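Local coordinates for protein transcriptional regulator fur family (Xanthomonas campestris pv. campestris, PDB 7DH8) that regulates transcription of zinc-uptake genes as a Fur-family DNA-binding repressor activated by zinc, at the interface of chains A and B. Numbering follows the deposited sequence. Chains: chain A/B, Transcriptional regulator fur family.

The interface of chains A and B. Residues chain A 145, 150-155; chain B 121, 159-161.
The aromatic ring of A:Phe150 lies against B:Leu121, with CB of the leucine over the centre of one ring face, 3.8 Å from the centroid in a CH-pi contact. This patch belongs to the dimerisation region of a Fur-family repressor, where strand 151-160 of each subunit pairs antiparallel with the same strand of the other subunit and the contact recurs with the chains exchanged. A:Phe150 enters from the residue just before its strand: CG stands anti to the backbone N (chi1 -172°), which carries the ring across to the partner. The leucine side chain runs antiparallel alongside it, its CD1 methyl lying 3.9 Å from CB of A:Phe150. The leucine thus reaches back toward the phenylalanine's base and helix 135-146, and its CD2 methyl meets the methyl CB of A:Ala145 at 3.7 Å.

At the CE1 edge the ring meets the partner's backbone nearly in its own plane, with CE1 3.7 Å from the carbonyl O of B:His160. B:Gly161 lies over the rim of the face opposite B:Leu121, its carbonyl C 3.7 Å from CZ of A:Phe150, so that leucine and glycine flank the ring from its two sides. Next to the CE1 edge, B:Val159 turns CG1 anti to its own N (chi1 177°), placing that methyl 3.7 Å from CB of A:Pro152.

In this stretch the strands are joined by backbone hydrogen bonds. N of A:Gln153 donates to O of B:His160 at 2.6 Å, a short and bent bond (132° at the hydrogen). In return, N of B:His160 donates to O of A:Ala154 at 2.9 Å. A:Gln153 and A:Ala154 together therefore face one residue of the partner, in the manner of a classic beta-bulge. The imidazole of B:His160 turns an edge toward the A:Ala154 carbonyl, whose carbon lies in the ring plane. On the bulge, CG of A:Gln153 rests against CA of B:Gly161.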
ATOM      1  N   ALA A 145      14.149  -1.041  -9.829  1.00 33.74           N
ATOM      2  CA  ALA A 145      13.743   0.312 -10.204  1.00 36.27           C
ATOM      3  C   ALA A 145      14.836   1.017 -10.992  1.00 37.63           C
ATOM      4  O   ALA A 145      14.577   1.579 -12.056  1.00 33.13           O
ATOM      5  CB  ALA A 145      13.367   1.115  -8.947  1.00 26.35           C
ATOM      6  N   PHE A 150      14.086   4.440 -13.067  1.00 32.66           N
ATOM      7  CA  PHE A 150      13.275   5.005 -11.989  1.00 29.51           C
ATOM      8  C   PHE A 150      14.156   5.274 -10.767  1.00 33.44           C
ATOM      9  O   PHE A 150      14.963   4.432 -10.382  1.00 34.80           O
ATOM     10  CB  PHE A 150      12.150   4.021 -11.688  1.00 27.96           C
ATOM     11  CG  PHE A 150      11.089   4.522 -10.718  1.00 26.72           C
ATOM     12  CD1 PHE A 150      11.239   4.350  -9.343  1.00 25.92           C
ATOM     13  CD2 PHE A 150       9.930   5.074 -11.202  1.00 26.48           C
ATOM     14  CE1 PHE A 150      10.216   4.781  -8.467  1.00 33.79           C
ATOM     15  CE2 PHE A 150       8.924   5.502 -10.331  1.00 27.09           C
ATOM     16  CZ  PHE A 150       9.080   5.327  -8.974  1.00 29.68           C
ATOM     17  N   GLN A 151      14.017   6.449 -10.155  1.00 33.54           N
ATOM     18  CA  GLN A 151      14.868   6.766  -9.009  1.00 32.07           C
ATOM     19  C   GLN A 151      14.063   6.508  -7.709  1.00 31.89           C
ATOM     20  O   GLN A 151      13.243   7.348  -7.303  1.00 33.26           O
ATOM     21  CB  GLN A 151      15.362   8.224  -9.102  1.00 32.26           C
ATOM     22  CG  GLN A 151      16.158   8.402 -10.449  1.00 33.40           C
ATOM     23  CD  GLN A 151      17.123   9.544 -10.512  1.00 44.06           C
ATOM     24  OE1 GLN A 151      17.301  10.291  -9.556  1.00 42.27           O
ATOM     25  NE2 GLN A 151      17.743   9.719 -11.702  1.00 36.97           N
ATOM     26  N   PRO A 152      14.257   5.372  -7.050  1.00 35.85           N
ATOM     27  CA  PRO A 152      13.372   4.971  -5.946  1.00 33.51           C
ATOM     28  C   PRO A 152      13.643   5.364  -4.492  1.00 34.83           C
ATOM     29  O   PRO A 152      14.683   5.042  -3.898  1.00 31.07           O
ATOM     30  CB  PRO A 152      13.636   3.462  -5.817  1.00 33.00           C
ATOM     31  CG  PRO A 152      15.145   3.341  -6.235  1.00 30.23           C
ATOM     32  CD  PRO A 152      15.362   4.427  -7.310  1.00 35.23           C
ATOM     33  N   GLN A 153      12.663   6.077  -3.927  1.00 28.66           N
ATOM     34  CA  GLN A 153      12.706   6.473  -2.531  1.00 37.78           C
ATOM     35  C   GLN A 153      12.120   5.995  -1.201  1.00 42.29           C
ATOM     36  O   GLN A 153      12.812   6.060  -0.175  1.00 44.93           O
ATOM     37  CB  GLN A 153      12.075   7.877  -2.518  1.00 36.78           C
ATOM     38  CG  GLN A 153      12.786   8.838  -3.475  1.00 42.87           C
ATOM     39  CD  GLN A 153      14.203   9.189  -3.032  1.00 55.84           C
ATOM     40  OE1 GLN A 153      14.636   8.835  -1.916  1.00 53.18           O
ATOM     41  NE2 GLN A 153      14.934   9.910  -3.891  1.00 61.34           N
ATOM     42  N   ALA A 154      10.902   5.478  -1.204  1.00 36.60           N
ATOM     43  CA  ALA A 154      10.306   4.954   0.026  1.00 35.22           C
ATOM     44  C   ALA A 154       9.522   3.842  -0.680  1.00 35.53           C
ATOM     45  O   ALA A 154       8.904   4.040  -1.734  1.00 38.13           O
ATOM     46  CB  ALA A 154       9.194   5.697   0.785  1.00 33.47           C
ATOM     47  N   GLN A 155       9.522   2.650  -0.060  1.00 30.92           N
ATOM     48  CA  GLN A 155       8.711   1.529  -0.511  1.00 27.04           C
ATOM     49  C   GLN A 155       7.600   1.136   0.445  1.00 28.91           C
ATOM     50  O   GLN A 155       7.831   1.046   1.652  1.00 34.83           O
ATOM     51  CB  GLN A 155       9.653   0.298  -0.673  1.00 26.78           C
ATOM     52  CG  GLN A 155      10.853   0.613  -1.613  1.00 32.11           C
ATOM     53  CD  GLN A 155      11.743  -0.624  -1.785  1.00 33.37           C
ATOM     54  OE1 GLN A 155      11.331  -1.728  -1.448  1.00 35.02           O
ATOM     55  NE2 GLN A 155      12.953  -0.438  -2.293  1.00 28.96           N
TER
ATOM     56  N   LEU B 121       6.226   0.414  -9.784  1.00 22.11           N
ATOM     57  CA  LEU B 121       6.961   1.660  -9.628  1.00 24.73           C
ATOM     58  C   LEU B 121       5.966   2.788  -9.859  1.00 27.74           C
ATOM     59  O   LEU B 121       5.393   2.887 -10.943  1.00 29.40           O
ATOM     60  CB  LEU B 121       8.102   1.768 -10.646  1.00 18.70           C
ATOM     61  CG  LEU B 121       9.057   0.557 -10.744  1.00 22.18           C
ATOM     62  CD1 LEU B 121      10.036   0.723 -11.861  1.00 30.40           C
ATOM     63  CD2 LEU B 121       9.730   0.326  -9.365  1.00 32.81           C
ATOM     64  N   VAL B 159       6.731   0.772  -5.155  1.00 26.44           N
ATOM     65  CA  VAL B 159       7.970   1.519  -4.982  1.00 26.34           C
ATOM     66  C   VAL B 159       7.692   2.960  -5.363  1.00 29.47           C
ATOM     67  O   VAL B 159       7.236   3.225  -6.490  1.00 26.46           O
ATOM     68  CB  VAL B 159       9.094   0.894  -5.822  1.00 23.14           C
ATOM     69  CG1 VAL B 159      10.370   1.718  -5.701  1.00 22.56           C
ATOM     70  CG2 VAL B 159       9.326  -0.551  -5.350  1.00 32.85           C
ATOM     71  N   HIS B 160       8.022   3.895  -4.461  1.00 28.62           N
ATOM     72  CA  HIS B 160       7.844   5.319  -4.732  1.00 30.76           C
ATOM     73  C   HIS B 160       9.158   6.011  -5.087  1.00 30.30           C
ATOM     74  O   HIS B 160      10.257   5.514  -4.824  1.00 31.74           O
ATOM     75  CB  HIS B 160       7.220   6.034  -3.534  1.00 30.01           C
ATOM     76  CG  HIS B 160       6.059   5.292  -2.952  1.00 35.59           C
ATOM     77  ND1 HIS B 160       4.778   5.366  -3.481  1.00 35.86           N
ATOM     78  CD2 HIS B 160       5.985   4.466  -1.871  1.00 30.79           C
ATOM     79  CE1 HIS B 160       3.966   4.606  -2.752  1.00 32.06           C
ATOM     80  NE2 HIS B 160       4.682   4.031  -1.787  1.00 34.56           N
ATOM     81  N   GLY B 161       9.020   7.194  -5.663  1.00 27.35           N
ATOM     82  CA  GLY B 161      10.166   7.958  -6.142  1.00 30.10           C
ATOM     83  C   GLY B 161       9.767   8.661  -7.430  1.00 30.20           C
ATOM     84  O   GLY B 161       8.574   8.993  -7.651  1.00 29.29           O
TER